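Side-chain contacts in putative thiol-disulfide oxidoreductase (Bacteroides vulgatus, PDB 4GRF), which probably acts as a thiol-disulfide oxidoreductase through its thioredoxin domain, the part of the longer protein present in this crystal: residues D35-G40 / K78-E83; Y31-F36 / P49-T54; R45-Y50 / D130-T135. One frame throughout, in Å; residues are numbered along the deposited sequence.

Interaction 1 of 3, residues D35-G40 / K78-E83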
# COMPACT_ATOMS: atom_id res chain seq x y z
N ASP A 35 0.99 0.45 0.66
CA ASP A 35 2.16 1.01 0.01
C ASP A 35 1.80 2.33 -0.64
O ASP A 35 1.14 2.34 -1.67
CB ASP A 35 2.64 0.03 -1.05
CG ASP A 35 3.81 0.52 -1.83
OD1 ASP A 35 4.50 1.43 -1.33
OD2 ASP A 35 4.02 -0.00 -2.96
N PHE A 36 2.18 3.44 -0.01
CA PHE A 36 2.00 4.76 -0.58
C PHE A 36 3.22 5.10 -1.46
O PHE A 36 4.37 5.04 -1.02
CB PHE A 36 1.89 5.83 0.50
CG PHE A 36 0.71 5.68 1.44
CD1 PHE A 36 0.82 4.89 2.57
CD2 PHE A 36 -0.46 6.37 1.23
CE1 PHE A 36 -0.26 4.78 3.46
CE2 PHE A 36 -1.52 6.27 2.11
CZ PHE A 36 -1.42 5.46 3.21
N TRP A 37 2.94 5.47 -2.70
CA TRP A 37 3.99 5.60 -3.71
C TRP A 37 3.57 6.50 -4.86
O TRP A 37 2.44 6.98 -4.92
CB TRP A 37 4.38 4.22 -4.24
CG TRP A 37 3.34 3.62 -5.14
CD1 TRP A 37 2.11 3.16 -4.76
CD2 TRP A 37 3.43 3.42 -6.54
NE1 TRP A 37 1.43 2.69 -5.84
CE2 TRP A 37 2.21 2.86 -6.96
CE3 TRP A 37 4.40 3.70 -7.50
CZ2 TRP A 37 1.94 2.54 -8.28
CZ3 TRP A 37 4.13 3.39 -8.81
CH2 TRP A 37 2.91 2.81 -9.19
N PHE A 38 4.50 6.75 -5.78
CA PHE A 38 4.15 7.35 -7.05
C PHE A 38 5.27 6.95 -8.01
O PHE A 38 6.33 6.53 -7.58
CB PHE A 38 4.02 8.88 -6.96
CG PHE A 38 5.16 9.54 -6.26
CD1 PHE A 38 5.15 9.65 -4.87
CD2 PHE A 38 6.24 10.04 -6.96
CE1 PHE A 38 6.21 10.26 -4.21
CE2 PHE A 38 7.29 10.66 -6.30
CZ PHE A 38 7.28 10.76 -4.92
N ALA A 39 4.99 7.07 -9.30
CA ALA A 39 5.89 6.57 -10.33
C ALA A 39 7.31 7.15 -10.24
O ALA A 39 8.28 6.44 -10.52
CB ALA A 39 5.28 6.87 -11.70
N GLY A 40 7.42 8.42 -9.84
CA GLY A 40 8.72 9.09 -9.77
C GLY A 40 9.51 8.85 -8.48
O GLY A 40 10.51 9.53 -8.21
N LYS A 78 -0.01 4.16 -14.57
CA LYS A 78 -0.22 2.92 -15.31
C LYS A 78 1.07 2.40 -15.94
O LYS A 78 1.35 1.18 -15.92
CB LYS A 78 -1.34 3.12 -16.35
CG LYS A 78 -2.70 3.23 -15.70
CD LYS A 78 -3.87 3.34 -16.66
CE LYS A 78 -3.78 4.59 -17.52
NZ LYS A 78 -5.04 4.79 -18.30
N LYS A 79 1.88 3.30 -16.47
CA LYS A 79 3.15 2.90 -17.06
C LYS A 79 4.03 2.26 -16.00
O LYS A 79 4.72 1.29 -16.29
CB LYS A 79 3.87 4.08 -17.69
CG LYS A 79 3.24 4.56 -18.99
CD LYS A 79 3.89 5.85 -19.50
CE LYS A 79 3.39 6.20 -20.90
NZ LYS A 79 3.68 7.61 -21.31
N ALA A 80 4.02 2.78 -14.78
CA ALA A 80 4.89 2.24 -13.74
C ALA A 80 4.44 0.84 -13.37
O ALA A 80 5.25 -0.07 -13.16
CB ALA A 80 4.89 3.16 -12.51
N ILE A 81 3.13 0.65 -13.27
CA ILE A 81 2.59 -0.63 -12.85
C ILE A 81 2.94 -1.70 -13.89
O ILE A 81 3.38 -2.81 -13.55
CB ILE A 81 1.08 -0.55 -12.64
CG1 ILE A 81 0.80 0.27 -11.38
CG2 ILE A 81 0.48 -1.93 -12.53
CD1 ILE A 81 -0.67 0.56 -11.14
N GLU A 82 2.82 -1.33 -15.16
CA GLU A 82 3.18 -2.24 -16.24
C GLU A 82 4.69 -2.56 -16.22
O GLU A 82 5.08 -3.70 -16.44
CB GLU A 82 2.79 -1.65 -17.60
CG GLU A 82 2.87 -2.67 -18.74
CD GLU A 82 4.28 -2.91 -19.25
OE1 GLU A 82 5.09 -1.96 -19.25
OE2 GLU A 82 4.57 -4.06 -19.67
N GLU A 83 5.53 -1.54 -16.03
CA GLU A 83 6.98 -1.74 -15.95
C GLU A 83 7.37 -2.63 -14.76
O GLU A 83 8.29 -3.47 -14.84
CB GLU A 83 7.69 -0.39 -15.86
CG GLU A 83 7.61 0.43 -17.15
CD GLU A 83 8.10 1.85 -17.01
OE1 GLU A 83 8.23 2.37 -15.88
OE2 GLU A 83 8.35 2.47 -18.06
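Ala80 and Ile81 of helix 74-84 receive the six-membered end of the Trp37 indole. The ring comes edge-on: Trp37 CZ3 lies 3.8 Å from Ala80 CB, and this methyl sits in the plane of the indole. Beside it, Trp37 CH2 is 4.0 Å from Ile81 CG1, and CZ2 approaches the same carbon, so two neighbouring ring atoms share one methylene. The isoleucine side chain runs at about a right angle to the tryptophan. Its CG1 branch stands next to the backbone N, anti to the carbonyl carbon (chi1 -71°), and this turns the methylene to the ring. Two residues after Trp37, Ala39 CB meets Ala80 CB at 3.8 Å, which makes the Ala80 side chain the meeting point of an aromatic edge and a second methyl. No hydrogen bond crosses the contact.

In this thioredoxin fold strand 31-37 leads, through the short loop 38-40, to the CxxC motif at the start of helix 42-46, whose Cys41 and Cys44 form a disulfide in this crystal; Trp37 also touches Cys44. The indole is placed by its strand, whose backbone at Trp37 is hydrogen-bonded to Val68 and Thr70, and Gln90 of strand 89-92 touches both Trp37 and Ile81. Around Ala39, the backbone N is hydrogen-bonded to the Asp71 carboxylate and its O accepts a hydrogen bond from Arg45, whose guanidinium also forms a salt bridge with Glu83.

Interaction 2 of 3, residues Y31-F36 / P49-T54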
# COMPACT_ATOMS: atom_id res chain seq x y z
N TYR A 31 -4.85 -9.02 6.77
CA TYR A 31 -3.70 -8.17 6.93
C TYR A 31 -3.47 -7.50 5.57
O TYR A 31 -3.58 -8.14 4.54
CB TYR A 31 -2.47 -8.97 7.33
CG TYR A 31 -2.45 -9.30 8.79
CD1 TYR A 31 -1.98 -8.39 9.72
CD2 TYR A 31 -2.86 -10.55 9.24
CE1 TYR A 31 -1.95 -8.69 11.08
CE2 TYR A 31 -2.84 -10.85 10.59
CZ TYR A 31 -2.40 -9.93 11.50
OH TYR A 31 -2.40 -10.25 12.84
N VAL A 32 -3.17 -6.20 5.61
CA VAL A 32 -2.96 -5.44 4.40
C VAL A 32 -1.68 -4.64 4.54
O VAL A 32 -1.55 -3.85 5.46
CB VAL A 32 -4.10 -4.42 4.18
CG1 VAL A 32 -3.98 -3.81 2.78
CG2 VAL A 32 -5.46 -5.07 4.36
N LEU A 33 -0.76 -4.83 3.61
CA LEU A 33 0.35 -3.93 3.48
C LEU A 33 -0.15 -2.78 2.63
O LEU A 33 -0.67 -2.99 1.53
CB LEU A 33 1.50 -4.62 2.75
CG LEU A 33 2.96 -4.29 3.04
CD1 LEU A 33 3.34 -4.40 4.52
CD2 LEU A 33 3.82 -5.26 2.24
N VAL A 34 -0.05 -1.57 3.17
CA VAL A 34 -0.43 -0.38 2.43
C VAL A 34 0.86 0.32 1.97
O VAL A 34 1.73 0.65 2.79
CB VAL A 34 -1.28 0.54 3.29
CG1 VAL A 34 -1.74 1.75 2.48
CG2 VAL A 34 -2.49 -0.21 3.82
N ASP A 35 0.99 0.45 0.66
CA ASP A 35 2.16 1.01 0.01
C ASP A 35 1.80 2.33 -0.64
O ASP A 35 1.14 2.34 -1.67
CB ASP A 35 2.64 0.03 -1.05
CG ASP A 35 3.81 0.52 -1.83
OD1 ASP A 35 4.50 1.43 -1.33
OD2 ASP A 35 4.02 -0.00 -2.96
N PHE A 36 2.18 3.44 -0.01
CA PHE A 36 2.00 4.76 -0.58
C PHE A 36 3.22 5.10 -1.46
O PHE A 36 4.37 5.04 -1.02
CB PHE A 36 1.89 5.83 0.50
CG PHE A 36 0.71 5.68 1.44
CD1 PHE A 36 0.82 4.89 2.57
CD2 PHE A 36 -0.46 6.37 1.23
CE1 PHE A 36 -0.26 4.78 3.46
CE2 PHE A 36 -1.52 6.27 2.11
CZ PHE A 36 -1.42 5.46 3.21
N PRO A 49 10.14 -6.18 -6.08
CA PRO A 49 10.44 -7.61 -5.92
C PRO A 49 10.15 -8.13 -4.51
O PRO A 49 9.61 -9.23 -4.36
CB PRO A 49 11.95 -7.71 -6.19
CG PRO A 49 12.37 -6.40 -6.75
CD PRO A 49 11.33 -5.37 -6.41
N TYR A 50 10.47 -7.34 -3.49
CA TYR A 50 10.12 -7.72 -2.12
C TYR A 50 8.62 -7.78 -1.88
O TYR A 50 8.15 -8.68 -1.21
CB TYR A 50 10.74 -6.77 -1.10
CG TYR A 50 12.23 -6.67 -1.25
CD1 TYR A 50 13.07 -7.60 -0.66
CD2 TYR A 50 12.78 -5.65 -1.99
CE1 TYR A 50 14.44 -7.50 -0.81
CE2 TYR A 50 14.15 -5.53 -2.14
CZ TYR A 50 14.97 -6.46 -1.56
OH TYR A 50 16.33 -6.34 -1.72
N LEU A 51 7.89 -6.79 -2.39
CA LEU A 51 6.44 -6.81 -2.32
C LEU A 51 5.82 -8.00 -3.05
O LEU A 51 4.91 -8.64 -2.55
CB LEU A 51 5.87 -5.51 -2.87
CG LEU A 51 6.23 -4.28 -2.05
CD1 LEU A 51 6.05 -3.01 -2.88
CD2 LEU A 51 5.33 -4.21 -0.81
N LEU A 52 6.33 -8.32 -4.24
CA LEU A 52 5.78 -9.44 -4.99
C LEU A 52 6.07 -10.78 -4.29
O LEU A 52 5.18 -11.63 -4.20
CB LEU A 52 6.34 -9.44 -6.42
CG LEU A 52 5.60 -10.30 -7.45
CD1 LEU A 52 4.13 -9.93 -7.54
CD2 LEU A 52 6.30 -10.16 -8.80
N LYS A 53 7.29 -10.95 -3.79
CA LYS A 53 7.67 -12.17 -3.05
C LYS A 53 6.73 -12.36 -1.86
O LYS A 53 6.27 -13.46 -1.58
CB LYS A 53 9.10 -12.04 -2.52
CG LYS A 53 9.65 -13.30 -1.84
CD LYS A 53 10.99 -13.04 -1.17
N THR A 54 6.47 -11.27 -1.17
CA THR A 54 5.60 -11.29 0.03
C THR A 54 4.16 -11.58 -0.34
O THR A 54 3.48 -12.40 0.31
CB THR A 54 5.71 -9.94 0.77
OG1 THR A 54 7.08 -9.69 1.12
CG2 THR A 54 4.85 -9.93 2.02
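Apolar packing joins Leu33 to Leu51, methyl against methyl, with CD2 of Leu33 3.6 Å from CD2 of Leu51. The two side chains meet at a slant and alone bridge the gap: even the nearest CA atoms, of Leu33 and Leu51, are 8.9 Å apart. Leu51 divides its branches between two strand residues. Leu51 CD1 lies 3.6 Å from Asp35 OD2, a polar-to-apolar contact of a buried carboxylate with a methyl group. Asp35 extends to it with CG anti to the backbone N (chi1 177°).

In this thioredoxin fold, helix 48-58, beyond the bend after the CxxC helix, packs on the central sheet. In the sequence Asp-Phe-Trp, Asp35 probably corresponds to the buried aspartate of thioredoxins and lies near the CxxC without touching it. Leu33 and Asp35 point to the same helix, and both also touch Ile113 of adjacent strand 112-116.

No hydrogen bond crosses between strand and helix. Within the helix, Thr54 OG1 donates to Tyr50 O at 2.8 Å, tilted 27° from the carbonyl plane, while Thr54 N reaches that oxygen from the opposite face. The bond gives the OG1 proton of buried Thr54 a partner; the side chain also touches Leu132 and Phe63.

Interaction 3 of 3, residues R45-Y50 / D130-T135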
# COMPACT_ATOMS: atom_id res chain seq x y z
N ARG A 45 9.78 2.01 -6.26
CA ARG A 45 9.74 1.07 -7.35
C ARG A 45 10.67 -0.09 -7.02
O ARG A 45 10.38 -1.25 -7.35
CB ARG A 45 10.21 1.72 -8.65
CG ARG A 45 9.61 3.10 -8.93
CD ARG A 45 8.21 3.04 -9.54
NE ARG A 45 8.17 2.22 -10.76
CZ ARG A 45 8.31 2.68 -12.00
NH1 ARG A 45 8.46 3.97 -12.24
NH2 ARG A 45 8.29 1.85 -13.01
N LYS A 46 11.80 0.21 -6.39
CA LYS A 46 12.78 -0.82 -6.05
C LYS A 46 12.29 -1.80 -5.00
O LYS A 46 12.89 -2.86 -4.81
CB LYS A 46 14.11 -0.21 -5.62
CG LYS A 46 14.88 0.41 -6.76
CD LYS A 46 16.11 1.17 -6.27
CE LYS A 46 17.20 0.19 -5.88
NZ LYS A 46 18.52 0.86 -5.68
N GLU A 47 11.20 -1.49 -4.32
CA GLU A 47 10.66 -2.42 -3.33
C GLU A 47 9.80 -3.53 -3.99
O GLU A 47 9.41 -4.50 -3.35
CB GLU A 47 9.79 -1.66 -2.31
CG GLU A 47 10.55 -0.73 -1.39
CD GLU A 47 11.61 -1.44 -0.57
OE1 GLU A 47 11.34 -2.57 -0.11
OE2 GLU A 47 12.69 -0.86 -0.37
N THR A 48 9.51 -3.35 -5.27
CA THR A 48 8.61 -4.23 -6.02
C THR A 48 8.90 -5.74 -5.83
O THR A 48 8.00 -6.50 -5.50
CB THR A 48 8.57 -3.84 -7.51
OG1 THR A 48 7.97 -2.55 -7.62
CG2 THR A 48 7.72 -4.82 -8.30
N PRO A 49 10.14 -6.18 -6.08
CA PRO A 49 10.44 -7.61 -5.92
C PRO A 49 10.15 -8.13 -4.51
O PRO A 49 9.61 -9.23 -4.36
CB PRO A 49 11.95 -7.71 -6.19
CG PRO A 49 12.37 -6.40 -6.75
CD PRO A 49 11.33 -5.37 -6.41
N TYR A 50 10.47 -7.34 -3.49
CA TYR A 50 10.12 -7.72 -2.12
C TYR A 50 8.62 -7.78 -1.88
O TYR A 50 8.15 -8.68 -1.21
CB TYR A 50 10.74 -6.77 -1.10
CG TYR A 50 12.23 -6.67 -1.25
CD1 TYR A 50 13.07 -7.60 -0.66
CD2 TYR A 50 12.78 -5.65 -1.99
CE1 TYR A 50 14.44 -7.50 -0.81
CE2 TYR A 50 14.15 -5.53 -2.14
CZ TYR A 50 14.97 -6.46 -1.56
OH TYR A 50 16.33 -6.34 -1.72
N ASP A 130 13.91 -7.18 2.97
CA ASP A 130 13.62 -8.49 3.54
C ASP A 130 12.79 -8.34 4.81
O ASP A 130 12.11 -9.28 5.23
CB ASP A 130 14.91 -9.25 3.86
CG ASP A 130 15.69 -9.62 2.60
OD1 ASP A 130 15.07 -10.10 1.62
OD2 ASP A 130 16.93 -9.44 2.60
N ASP A 131 12.87 -7.17 5.43
CA ASP A 131 12.18 -6.94 6.68
C ASP A 131 10.69 -6.89 6.44
O ASP A 131 9.88 -7.23 7.30
CB ASP A 131 12.66 -5.64 7.32
CG ASP A 131 12.18 -5.51 8.74
OD1 ASP A 131 12.34 -6.48 9.50
OD2 ASP A 131 11.62 -4.44 9.08
N LEU A 132 10.33 -6.48 5.24
CA LEU A 132 8.96 -6.46 4.81
C LEU A 132 8.35 -7.89 4.80
O LEU A 132 7.33 -8.18 5.46
CB LEU A 132 8.96 -5.79 3.46
CG LEU A 132 7.67 -5.33 2.86
CD1 LEU A 132 7.97 -4.17 1.93
CD2 LEU A 132 7.08 -6.53 2.15
N TYR A 133 9.00 -8.81 4.09
CA TYR A 133 8.60 -10.21 4.09
C TYR A 133 8.57 -10.78 5.52
O TYR A 133 7.59 -11.41 5.93
CB TYR A 133 9.59 -11.01 3.24
CG TYR A 133 9.21 -12.45 3.08
CD1 TYR A 133 9.53 -13.38 4.08
CD2 TYR A 133 8.53 -12.89 1.96
CE1 TYR A 133 9.17 -14.70 3.95
CE2 TYR A 133 8.18 -14.22 1.82
CZ TYR A 133 8.50 -15.11 2.81
OH TYR A 133 8.16 -16.42 2.67
N ASN A 134 9.66 -10.60 6.25
CA ASN A 134 9.75 -11.19 7.59
C ASN A 134 8.68 -10.66 8.54
O ASN A 134 8.13 -11.41 9.33
CB ASN A 134 11.15 -11.01 8.18
CG ASN A 134 12.22 -11.63 7.31
OD1 ASN A 134 11.95 -12.53 6.50
ND2 ASN A 134 13.44 -11.15 7.44
N THR A 135 8.35 -9.37 8.41
CA THR A 135 7.32 -8.78 9.26
C THR A 135 5.95 -9.32 8.92
O THR A 135 5.17 -9.69 9.82
CB THR A 135 7.33 -7.23 9.17
OG1 THR A 135 8.59 -6.75 9.64
CG2 THR A 135 6.21 -6.64 10.03
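Tyr50 of helix 48-58 meets Asp130 near the start of helix 129-140. From CB, which points to the second helix, the side chain turns at CG, anti to the carbonyl carbon and beside the backbone N (chi1 -55°), and so presents the CD1-CE1 edge of the ring. Tyr50 CD1 lies 3.7 Å from the backbone N of Asp130. One atom farther out, Tyr50 CE1 is 3.6 Å from Asp130 OD1, which lies in the ring plane: an aromatic C-H edge set against a carboxylate oxygen, without a hydrogen bond. The carboxylate plane is turned 77° to the ring. Glu47 O also lies in the ring plane, at the edge on the CD2 side.

At the backbone, Leu132 CD2 is 4.1 Å from Tyr50 O. In this thioredoxin domain the contact packs the C-terminal helix against helix 48-58. Leu132 and Glu47 both touch Ile113 of strand 112-116, Leu132 also touching Leu51.

Leu132 CD1 meets the buried carboxylate of Glu47 loosely, 4.3 Å from OE1. The polar partner of this oxygen is Gly129 N, a hydrogen bond that ties the bend between helices 42-46 and 48-58 to the C-terminal helix.

Overall arrangement
Interactions 1 and 2 are buried and both start from strand 31-37, which sends Trp37 to helix 74-84 and, earlier along its length, Leu33 and Asp35 to helix 48-58. Interaction 3 is partly buried and joins two helices; it shares helix 48-58 with interaction 2, and Leu132 packs on Leu33 and Leu51, so their leucines form a shared apolar cluster, the centres about 7 Å apart. The chemistry shifts with place: an aromatic edge on alkyl groups in interaction 1, leucine packing beside a buried carboxylate in interaction 2, and a tyrosine edge against an exposed aspartate in interaction 3. Arg45 connects interactions 1 and 3 by its salt bridge to Glu83, a probable hydrogen bond to Ala39 O and packing on Ala80.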